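Local coordinates for RabGDI protein (Plasmodium falciparum 3D7, PDB 3P1W) that probably acts as a Rab GDP-dissociation inhibitor, holding Rab GTPases in their GDP-bound state during vesicle transport, at residues 448-451 against 452-455; 307-310 against 311-314; 37-41 against 42-46. All coordinates share one frame; numbering follows the deposited sequence.

Contact 1 of 3, residues 448-451 against 452-455; sequences QIWE and NLWG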
ATOM      1  N   GLN A 448      14.312  -3.347   0.349  1.00 29.33           N
ATOM      2  CA  GLN A 448      15.104  -4.455   0.893  1.00 30.58           C
ATOM      3  C   GLN A 448      15.706  -5.265  -0.267  1.00 30.52           C
ATOM      4  O   GLN A 448      16.895  -5.599  -0.253  1.00 31.60           O
ATOM      5  CB  GLN A 448      14.244  -5.348   1.804  1.00 30.98           C
ATOM      6  CG  GLN A 448      15.014  -6.342   2.695  1.00 35.58           C
ATOM      7  CD  GLN A 448      14.100  -7.302   3.473  1.00 39.64           C
ATOM      8  OE1 GLN A 448      13.534  -8.244   2.913  1.00 42.34           O
ATOM      9  NE2 GLN A 448      13.962  -7.063   4.766  1.00 43.07           N
ATOM     10  N   ILE A 449      14.905  -5.571  -1.282  1.00 29.18           N
ATOM     11  CA  ILE A 449      15.433  -6.264  -2.463  1.00 29.86           C
ATOM     12  C   ILE A 449      16.583  -5.449  -3.089  1.00 31.25           C
ATOM     13  O   ILE A 449      17.677  -5.997  -3.304  1.00 32.17           O
ATOM     14  CB  ILE A 449      14.337  -6.553  -3.492  1.00 28.62           C
ATOM     15  CG1 ILE A 449      13.387  -7.625  -2.929  1.00 28.98           C
ATOM     16  CG2 ILE A 449      14.969  -6.964  -4.836  1.00 29.17           C
ATOM     17  CD1 ILE A 449      12.123  -7.843  -3.763  1.00 27.68           C
ATOM     18  N   TRP A 450      16.362  -4.152  -3.326  1.00 31.77           N
ATOM     19  CA  TRP A 450      17.415  -3.277  -3.877  1.00 33.76           C
ATOM     20  C   TRP A 450      18.729  -3.303  -3.066  1.00 35.70           C
ATOM     21  O   TRP A 450      19.820  -3.495  -3.634  1.00 35.75           O
ATOM     22  CB  TRP A 450      16.933  -1.826  -4.021  1.00 34.05           C
ATOM     23  CG  TRP A 450      17.980  -0.949  -4.648  1.00 36.06           C
ATOM     24  CD1 TRP A 450      18.944  -0.207  -4.002  1.00 38.81           C
ATOM     25  CD2 TRP A 450      18.203  -0.760  -6.043  1.00 36.30           C
ATOM     26  NE1 TRP A 450      19.745   0.441  -4.920  1.00 37.99           N
ATOM     27  CE2 TRP A 450      19.311   0.115  -6.180  1.00 38.89           C
ATOM     28  CE3 TRP A 450      17.570  -1.234  -7.196  1.00 35.92           C
ATOM     29  CZ2 TRP A 450      19.784   0.515  -7.417  1.00 39.45           C
ATOM     30  CZ3 TRP A 450      18.055  -0.828  -8.437  1.00 38.24           C
ATOM     31  CH2 TRP A 450      19.147   0.033  -8.534  1.00 37.83           C
ATOM     32  N   GLU A 451      18.620  -3.124  -1.754  1.00 36.40           N
ATOM     33  CA  GLU A 451      19.780  -3.168  -0.858  1.00 38.77           C
ATOM     34  C   GLU A 451      20.629  -4.431  -1.059  1.00 40.00           C
ATOM     35  O   GLU A 451      21.871  -4.373  -1.037  1.00 41.23           O
ATOM     36  CB  GLU A 451      19.350  -3.090   0.612  1.00 38.73           C
ATOM     37  CG  GLU A 451      20.501  -3.239   1.638  1.00 43.02           C
ATOM     38  CD  GLU A 451      20.077  -3.008   3.105  1.00 45.99           C
ATOM     39  OE1 GLU A 451      18.878  -3.066   3.420  1.00 49.22           O
ATOM     40  OE2 GLU A 451      20.966  -2.775   3.951  1.00 52.05           O
ATOM     41  N   ASN A 452      19.951  -5.562  -1.218  1.00 39.42           N
ATOM     42  CA  ASN A 452      20.606  -6.872  -1.278  1.00 40.75           C
ATOM     43  C   ASN A 452      21.059  -7.292  -2.660  1.00 41.78           C
ATOM     44  O   ASN A 452      21.889  -8.195  -2.786  1.00 41.17           O
ATOM     45  CB  ASN A 452      19.690  -7.926  -0.663  1.00 40.05           C
ATOM     46  CG  ASN A 452      19.610  -7.797   0.842  1.00 39.84           C
ATOM     47  OD1 ASN A 452      20.589  -8.047   1.530  1.00 41.82           O
ATOM     48  ND2 ASN A 452      18.460  -7.403   1.354  1.00 39.21           N
ATOM     49  N   LEU A 453      20.526  -6.640  -3.691  1.00 42.33           N
ATOM     50  CA  LEU A 453      21.013  -6.819  -5.047  1.00 44.35           C
ATOM     51  C   LEU A 453      22.409  -6.245  -5.167  1.00 47.55           C
ATOM     52  O   LEU A 453      23.290  -6.885  -5.715  1.00 47.96           O
ATOM     53  CB  LEU A 453      20.140  -6.087  -6.074  1.00 43.77           C
ATOM     54  CG  LEU A 453      18.752  -6.582  -6.475  1.00 42.47           C
ATOM     55  CD1 LEU A 453      18.110  -5.531  -7.385  1.00 42.01           C
ATOM     56  CD2 LEU A 453      18.803  -7.913  -7.184  1.00 40.63           C
ATOM     57  N   TRP A 454      22.616  -5.038  -4.652  0.50 48.81           N
ATOM     58  CA  TRP A 454      23.896  -4.349  -4.829  0.50 51.49           C
ATOM     59  C   TRP A 454      24.635  -4.048  -3.527  0.50 53.00           C
ATOM     60  O   TRP A 454      25.700  -3.431  -3.553  0.50 54.65           O
ATOM     61  CB  TRP A 454      23.672  -3.064  -5.622  0.50 51.92           C
ATOM     62  CG  TRP A 454      22.799  -3.290  -6.818  0.50 50.54           C
ATOM     63  CD1 TRP A 454      21.548  -2.780  -7.033  0.50 49.33           C
ATOM     64  CD2 TRP A 454      23.100  -4.113  -7.955  0.50 49.71           C
ATOM     65  NE1 TRP A 454      21.059  -3.227  -8.241  0.50 48.75           N
ATOM     66  CE2 TRP A 454      21.993  -4.046  -8.825  0.50 48.70           C
ATOM     67  CE3 TRP A 454      24.201  -4.895  -8.322  0.50 50.05           C
ATOM     68  CZ2 TRP A 454      21.957  -4.727 -10.041  0.50 47.73           C
ATOM     69  CZ3 TRP A 454      24.161  -5.572  -9.527  0.50 49.55           C
ATOM     70  CH2 TRP A 454      23.050  -5.484 -10.371  0.50 48.75           C
ATOM     71  N   GLY A 455      24.080  -4.474  -2.395  1.00 52.89           N
ATOM     72  CA  GLY A 455      24.777  -4.341  -1.105  1.00 54.72           C
ATOM     73  C   GLY A 455      24.746  -2.938  -0.519  1.00 56.41           C
ATOM     74  O   GLY A 455      25.382  -2.674   0.503  1.00 58.07           O
TER
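The last turn of helix 440-454 brings Trp-450 and Trp-454, four residues apart, into a T-shaped (edge-to-face) stack. The five-membered ring of Trp-454 turns its edge to the face of the six-membered ring of Trp-450, with centroids 4.7 Å apart and planes at 69°. Trp-454 CD1 stands over that face, 3.8 Å from Trp-450 CZ2, and its neighbour NE1 hangs over the same ring. With CG of Trp-450 trans to the backbone N (chi1 -177°), the indole lies where the Trp-454 edge meets its face. NE1 of Trp-454 is buried with no hydrogen-bond partner; Leu-39 of helix 30-41 packs on the indole and Lys-44 makes a cation-pi contact with it. Asn-452 turns its amide back onto the preceding turn: ND2 gives a bent bond to Gln-448 O at 2.9 Å, from above the carbonyl plane, while Asn-452 N reaches the same oxygen from the opposite face at 3.2 Å. Ile-449 CG2 and Leu-453 CG, 4.1 Å apart, run side by side. Gly-455, at positive phi, leaves the helix, its N making a weak bond to Glu-451 O. This is a helix end packed on a Rossmann-like sheet, Leu-453 meeting strands 427-429 and 305-308, the tryptophans helix 30-41.

Contact 2 of 3, residues 307-310 against 311-314; sequences ICDP and SYVM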
ATOM      1  N   ILE A 307      14.660 -10.861 -10.729  1.00 25.54           N
ATOM      2  CA  ILE A 307      13.661 -10.368  -9.742  1.00 23.16           C
ATOM      3  C   ILE A 307      12.338 -10.864 -10.224  1.00 22.09           C
ATOM      4  O   ILE A 307      12.017 -10.714 -11.405  1.00 23.41           O
ATOM      5  CB  ILE A 307      13.649  -8.832  -9.647  1.00 23.61           C
ATOM      6  CG1 ILE A 307      14.991  -8.298  -9.163  1.00 25.34           C
ATOM      7  CG2 ILE A 307      12.522  -8.346  -8.688  1.00 21.58           C
ATOM      8  CD1 ILE A 307      15.197  -6.798  -9.513  1.00 27.12           C
ATOM      9  N   CYS A 308      11.540 -11.470  -9.346  1.00 21.53           N
ATOM     10  CA  CYS A 308      10.252 -11.943  -9.782  1.00 21.26           C
ATOM     11  C   CYS A 308       9.266 -11.990  -8.645  1.00 20.17           C
ATOM     12  O   CYS A 308       9.649 -11.945  -7.490  1.00 20.92           O
ATOM     13  CB  CYS A 308      10.385 -13.327 -10.407  1.00 21.17           C
ATOM     14  SG  CYS A 308      10.936 -14.645  -9.305  1.00 24.31           S
ATOM     15  N   ASP A 309       7.997 -12.083  -8.993  1.00 19.94           N
ATOM     16  CA  ASP A 309       6.967 -12.303  -7.970  1.00 19.71           C
ATOM     17  C   ASP A 309       6.835 -13.806  -7.661  1.00 19.89           C
ATOM     18  O   ASP A 309       7.386 -14.643  -8.389  1.00 20.78           O
ATOM     19  CB  ASP A 309       5.669 -11.615  -8.377  1.00 20.09           C
ATOM     20  CG  ASP A 309       4.935 -12.303  -9.490  1.00 21.07           C
ATOM     21  OD1 ASP A 309       4.348 -13.380  -9.264  1.00 23.46           O
ATOM     22  OD2 ASP A 309       4.856 -11.700 -10.565  1.00 22.45           O
ATOM     23  N   PRO A 310       6.117 -14.164  -6.587  1.00 18.87           N
ATOM     24  CA  PRO A 310       6.066 -15.542  -6.158  1.00 18.85           C
ATOM     25  C   PRO A 310       5.509 -16.527  -7.197  1.00 18.98           C
ATOM     26  O   PRO A 310       5.879 -17.715  -7.179  1.00 20.00           O
ATOM     27  CB  PRO A 310       5.188 -15.483  -4.878  1.00 17.89           C
ATOM     28  CG  PRO A 310       5.419 -14.145  -4.346  1.00 18.64           C
ATOM     29  CD  PRO A 310       5.463 -13.267  -5.604  1.00 18.08           C
ATOM     30  N   SER A 311       4.692 -16.055  -8.125  1.00 18.90           N
ATOM     31  CA  SER A 311       4.096 -16.942  -9.115  1.00 19.98           C
ATOM     32  C   SER A 311       5.116 -17.556 -10.056  1.00 20.86           C
ATOM     33  O   SER A 311       4.802 -18.567 -10.700  1.00 23.49           O
ATOM     34  CB  SER A 311       3.006 -16.250  -9.944  1.00 20.87           C
ATOM     35  OG  SER A 311       3.510 -15.319 -10.850  1.00 21.50           O
ATOM     36  N   TYR A 312       6.296 -16.956 -10.157  1.00 20.13           N
ATOM     37  CA  TYR A 312       7.348 -17.451 -11.057  1.00 21.18           C
ATOM     38  C   TYR A 312       8.290 -18.471 -10.426  1.00 22.54           C
ATOM     39  O   TYR A 312       9.145 -19.065 -11.137  1.00 24.11           O
ATOM     40  CB  TYR A 312       8.128 -16.278 -11.668  1.00 21.17           C
ATOM     41  CG  TYR A 312       7.316 -15.546 -12.678  1.00 21.77           C
ATOM     42  CD1 TYR A 312       7.253 -15.964 -14.003  1.00 24.76           C
ATOM     43  CD2 TYR A 312       6.577 -14.406 -12.303  1.00 22.38           C
ATOM     44  CE1 TYR A 312       6.485 -15.282 -14.942  1.00 24.73           C
ATOM     45  CE2 TYR A 312       5.809 -13.731 -13.226  1.00 23.02           C
ATOM     46  CZ  TYR A 312       5.753 -14.167 -14.536  1.00 26.65           C
ATOM     47  OH  TYR A 312       4.957 -13.466 -15.430  1.00 28.93           O
ATOM     48  N   VAL A 313       8.110 -18.752  -9.139  1.00 22.31           N
ATOM     49  CA  VAL A 313       8.989 -19.668  -8.422  1.00 23.04           C
ATOM     50  C   VAL A 313       8.229 -20.760  -7.705  1.00 24.52           C
ATOM     51  O   VAL A 313       8.741 -21.371  -6.755  1.00 24.28           O
ATOM     52  CB  VAL A 313       9.917 -18.910  -7.422  1.00 23.15           C
ATOM     53  CG1 VAL A 313      10.903 -17.986  -8.163  1.00 23.35           C
ATOM     54  CG2 VAL A 313       9.092 -18.092  -6.365  1.00 20.92           C
ATOM     55  N   MET A 314       7.030 -21.067  -8.194  1.00 25.53           N
ATOM     56  CA  MET A 314       6.196 -22.056  -7.515  1.00 27.31           C
ATOM     57  C   MET A 314       6.731 -23.480  -7.686  1.00 28.85           C
ATOM     58  O   MET A 314       6.344 -24.363  -6.920  1.00 31.12           O
ATOM     59  CB  MET A 314       4.759 -21.988  -8.028  1.00 27.48           C
ATOM     60  CG  MET A 314       4.045 -20.719  -7.702  1.00 28.69           C
ATOM     61  SD  MET A 314       3.730 -20.544  -5.944  1.00 32.72           S
ATOM     62  CE  MET A 314       2.308 -21.618  -5.824  1.00 35.69           C
TER
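The Tyr-312 ring meets the Asp-309 carboxylate at its edge: OD2 lies near the ring plane, 3.5 Å from Tyr-312 CE2, and the two planes are turned 64° apart. Cys-308 CB comes to the same ring obliquely, its closest contact being with Tyr-312 CB at 3.9 Å. Arg-51 makes a cation-pi contact with the ring and also takes up the far end of the tyrosine, its backbone N bonding to Tyr-312 OH.

The other oxygen of the carboxylate accepts two bonds from one residue. Ser-311 N reaches Asp-309 OD1 on the anti side at 2.9 Å and Ser-311 OG donates to it on the syn side at 2.6 Å, both donors tilted out of the carboxylate plane. Both side chains fold back to meet: CG of Asp-309 sits between its own backbone N and carbonyl carbon (chi1 73°), and OG of Ser-311 does likewise. The serine hydroxyl is also bonded to Arg-51 NH1, which probably adds positive charge beside the carboxylate.

Here strand 305-308, an inner strand of the parallel part of the sheet between 20-26 and 427-429, runs out into a short 3-10 turn. Asp-309 accepts through its side chain from the N-H two residues on, as in an Asx turn, while its main-chain O takes Tyr-312 N at 3.1 Å in a nearly straight bond (164°). The next bond of the turn joins Val-313 N to Pro-310 O at 3.1 Å.

On the buried side the sulfur of Cys-308 rests against Val-313, SG to CG1 at 3.5 Å, and the other branch of the valine, CG2, lies against Pro-310 O. Val-429 of strand 427-429 touches Cys-308, Pro-310 and Val-313.

Contact 3 of 3, residues 37-41 against 42-46; sequences GLLSH and YGKKI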
ATOM      1  N   GLY A  37      12.590   0.243 -13.113  1.00 30.98           N
ATOM      2  CA  GLY A  37      12.843   1.674 -13.251  1.00 32.94           C
ATOM      3  C   GLY A  37      14.147   2.101 -12.607  1.00 34.33           C
ATOM      4  O   GLY A  37      14.977   2.761 -13.247  1.00 36.33           O
ATOM      5  N   LEU A  38      14.340   1.699 -11.353  1.00 33.45           N
ATOM      6  CA  LEU A  38      15.589   1.955 -10.632  1.00 34.72           C
ATOM      7  C   LEU A  38      16.819   1.322 -11.295  1.00 36.22           C
ATOM      8  O   LEU A  38      17.892   1.957 -11.364  1.00 37.38           O
ATOM      9  CB  LEU A  38      15.473   1.446  -9.197  1.00 33.70           C
ATOM     10  CG  LEU A  38      14.526   2.247  -8.292  1.00 33.34           C
ATOM     11  CD1 LEU A  38      14.292   1.484  -7.007  1.00 32.66           C
ATOM     12  CD2 LEU A  38      15.122   3.634  -8.022  1.00 34.61           C
ATOM     13  N   LEU A  39      16.691   0.072 -11.759  1.00 35.49           N
ATOM     14  CA  LEU A  39      17.807  -0.595 -12.468  1.00 37.35           C
ATOM     15  C   LEU A  39      18.169   0.141 -13.759  1.00 39.44           C
ATOM     16  O   LEU A  39      19.350   0.395 -14.036  1.00 41.05           O
ATOM     17  CB  LEU A  39      17.452  -2.054 -12.776  1.00 36.19           C
ATOM     18  CG  LEU A  39      17.391  -2.955 -11.536  1.00 35.21           C
ATOM     19  CD1 LEU A  39      16.631  -4.287 -11.776  1.00 34.26           C
ATOM     20  CD2 LEU A  39      18.774  -3.192 -11.001  1.00 35.53           C
ATOM     21  N   SER A  40      17.153   0.474 -14.550  1.00 40.05           N
ATOM     22  CA  SER A  40      17.350   1.216 -15.796  1.00 42.55           C
ATOM     23  C   SER A  40      17.936   2.604 -15.520  1.00 44.14           C
ATOM     24  O   SER A  40      18.801   3.093 -16.260  1.00 45.02           O
ATOM     25  CB  SER A  40      16.018   1.307 -16.566  1.00 42.05           C
ATOM     26  OG  SER A  40      16.124   2.116 -17.730  1.00 46.37           O
ATOM     27  N   HIS A  41      17.474   3.249 -14.450  1.00 43.93           N
ATOM     28  CA  HIS A  41      18.015   4.559 -14.073  1.00 46.00           C
ATOM     29  C   HIS A  41      19.509   4.502 -13.723  1.00 47.52           C
ATOM     30  O   HIS A  41      20.279   5.405 -14.101  1.00 49.84           O
ATOM     31  CB  HIS A  41      17.223   5.157 -12.910  1.00 45.05           C
ATOM     32  CG  HIS A  41      17.730   6.487 -12.451  1.00 47.39           C
ATOM     33  ND1 HIS A  41      18.532   6.635 -11.336  1.00 48.49           N
ATOM     34  CD2 HIS A  41      17.551   7.733 -12.954  1.00 48.49           C
ATOM     35  CE1 HIS A  41      18.820   7.913 -11.171  1.00 48.97           C
ATOM     36  NE2 HIS A  41      18.235   8.600 -12.137  1.00 49.84           N
ATOM     37  N   TYR A  42      19.928   3.453 -13.014  1.00 46.57           N
ATOM     38  CA  TYR A  42      21.328   3.314 -12.596  1.00 47.68           C
ATOM     39  C   TYR A  42      22.178   2.549 -13.628  1.00 48.21           C
ATOM     40  O   TYR A  42      23.221   1.989 -13.295  1.00 48.33           O
ATOM     41  CB  TYR A  42      21.428   2.656 -11.210  1.00 46.64           C
ATOM     42  CG  TYR A  42      21.114   3.591 -10.058  1.00 48.28           C
ATOM     43  CD1 TYR A  42      19.876   3.562  -9.426  1.00 47.54           C
ATOM     44  CD2 TYR A  42      22.064   4.510  -9.596  1.00 52.34           C
ATOM     45  CE1 TYR A  42      19.583   4.413  -8.362  1.00 48.54           C
ATOM     46  CE2 TYR A  42      21.778   5.372  -8.538  1.00 52.90           C
ATOM     47  CZ  TYR A  42      20.534   5.316  -7.922  1.00 50.39           C
ATOM     48  OH  TYR A  42      20.234   6.161  -6.872  1.00 51.69           O
ATOM     49  N   GLY A  43      21.709   2.518 -14.874  1.00 47.82           N
ATOM     50  CA  GLY A  43      22.513   2.069 -15.996  1.00 48.67           C
ATOM     51  C   GLY A  43      22.575   0.569 -16.192  1.00 47.45           C
ATOM     52  O   GLY A  43      23.417   0.097 -16.933  1.00 47.02           O
ATOM     53  N   LYS A  44      21.691  -0.198 -15.549  1.00 44.62           N
ATOM     54  CA  LYS A  44      21.752  -1.657 -15.703  1.00 44.29           C
ATOM     55  C   LYS A  44      20.982  -2.101 -16.951  1.00 43.61           C
ATOM     56  O   LYS A  44      20.047  -1.429 -17.378  1.00 43.00           O
ATOM     57  CB  LYS A  44      21.258  -2.381 -14.447  1.00 43.21           C
ATOM     58  CG  LYS A  44      22.132  -2.135 -13.202  1.00 45.64           C
ATOM     59  CD  LYS A  44      23.388  -2.977 -13.221  1.00 48.97           C
ATOM     60  CE  LYS A  44      24.376  -2.583 -12.124  1.00 51.24           C
ATOM     61  NZ  LYS A  44      25.665  -3.318 -12.301  1.00 53.47           N
ATOM     62  N   LYS A  45      21.419  -3.208 -17.556  1.00 43.61           N
ATOM     63  CA  LYS A  45      20.783  -3.756 -18.755  1.00 43.39           C
ATOM     64  C   LYS A  45      19.762  -4.804 -18.320  1.00 40.65           C
ATOM     65  O   LYS A  45      20.126  -5.799 -17.695  1.00 39.52           O
ATOM     66  CB  LYS A  45      21.825  -4.384 -19.693  1.00 45.80           C
ATOM     67  CG  LYS A  45      21.194  -5.067 -20.915  1.00 47.55           C
ATOM     68  CD  LYS A  45      22.175  -5.401 -22.027  1.00 52.36           C
ATOM     69  CE  LYS A  45      21.398  -5.882 -23.246  1.00 53.28           C
ATOM     70  NZ  LYS A  45      22.273  -6.504 -24.261  1.00 56.82           N
ATOM     71  N   ILE A  46      18.493  -4.578 -18.659  1.00 38.75           N
ATOM     72  CA  ILE A  46      17.403  -5.401 -18.145  1.00 36.85           C
ATOM     73  C   ILE A  46      16.445  -5.853 -19.239  1.00 36.19           C
ATOM     74  O   ILE A  46      16.342  -5.225 -20.300  1.00 37.18           O
ATOM     75  CB  ILE A  46      16.569  -4.647 -17.049  1.00 34.87           C
ATOM     76  CG1 ILE A  46      15.737  -3.498 -17.647  1.00 35.50           C
ATOM     77  CG2 ILE A  46      17.477  -4.113 -15.955  1.00 36.44           C
ATOM     78  CD1 ILE A  46      14.808  -2.774 -16.623  1.00 32.04           C
TER
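Tyr-42 and His-41, neighbours at the end of helix 30-41, pack as a T-shaped (edge-to-face) pair, and the tyrosine is the one to trace outward. Its CB touches Leu-38 O. CG stays beside the backbone N (chi1 -77°), which lays the ring back along the last turn. CD1 then passes close to the helix, 3.2 Å from Leu-38 O, with that oxygen near the ring plane at its edge. CE1 meets His-41 ND1 at 3.9 Å, and CZ is still within touch of the same nitrogen. ND1 sits over the rim of the tyrosine face, the ring planes being almost perpendicular at 89°. At the tip, OH is hydrogen-bonded to Lys-108 NZ of helix 101-108.

The backbone beneath is a Schellman motif. Gly-43, at positive phi, is its C-prime residue: Lys-44 N turns back to Leu-39 O at 2.8 Å, and Gly-43 N reaches Ser-40 O at 3.3 Å. Just before it, Tyr-42 N closes the last ordinary helical bond on Leu-38 O at 3.0 Å. Past the cap the chain doubles back over Leu-39, whose CB meets Ile-46 CG2 at 3.8 Å, while Lys-44 lays CB against Leu-39 O before its chain bends away to Trp-454, with which it makes a cation-pi contact.

His-41 ND1 is buried with no hydrogen-bond partner and lies over the tyrosine face; the His-41 side chain also touches Lys-108. The tyrosine, by contrast, is bonded at its N and at its hydroxyl, and its ring also meets Trp-450.

From the N terminus, contact 3 comes first: it ends helix 30-41 and turns the chain into strand 46-49, completing the crossover from strand 20-26 to its parallel neighbour. Contact 2 follows at the end of strand 305-308, and contact 1 at the end of helix 440-454. They lie in series, none enclosing or crossing another, and each closes a local turn. In space they converge: Leu-39 of contact 3 touches both tryptophans of contact 1 and Ile-307 of contact 2, and Ile-307 also meets Leu-453. The two helices are thus packed on the parallel strands of a Rossmann-like sheet, with contacts 1 and 3 centred about 14 Å apart.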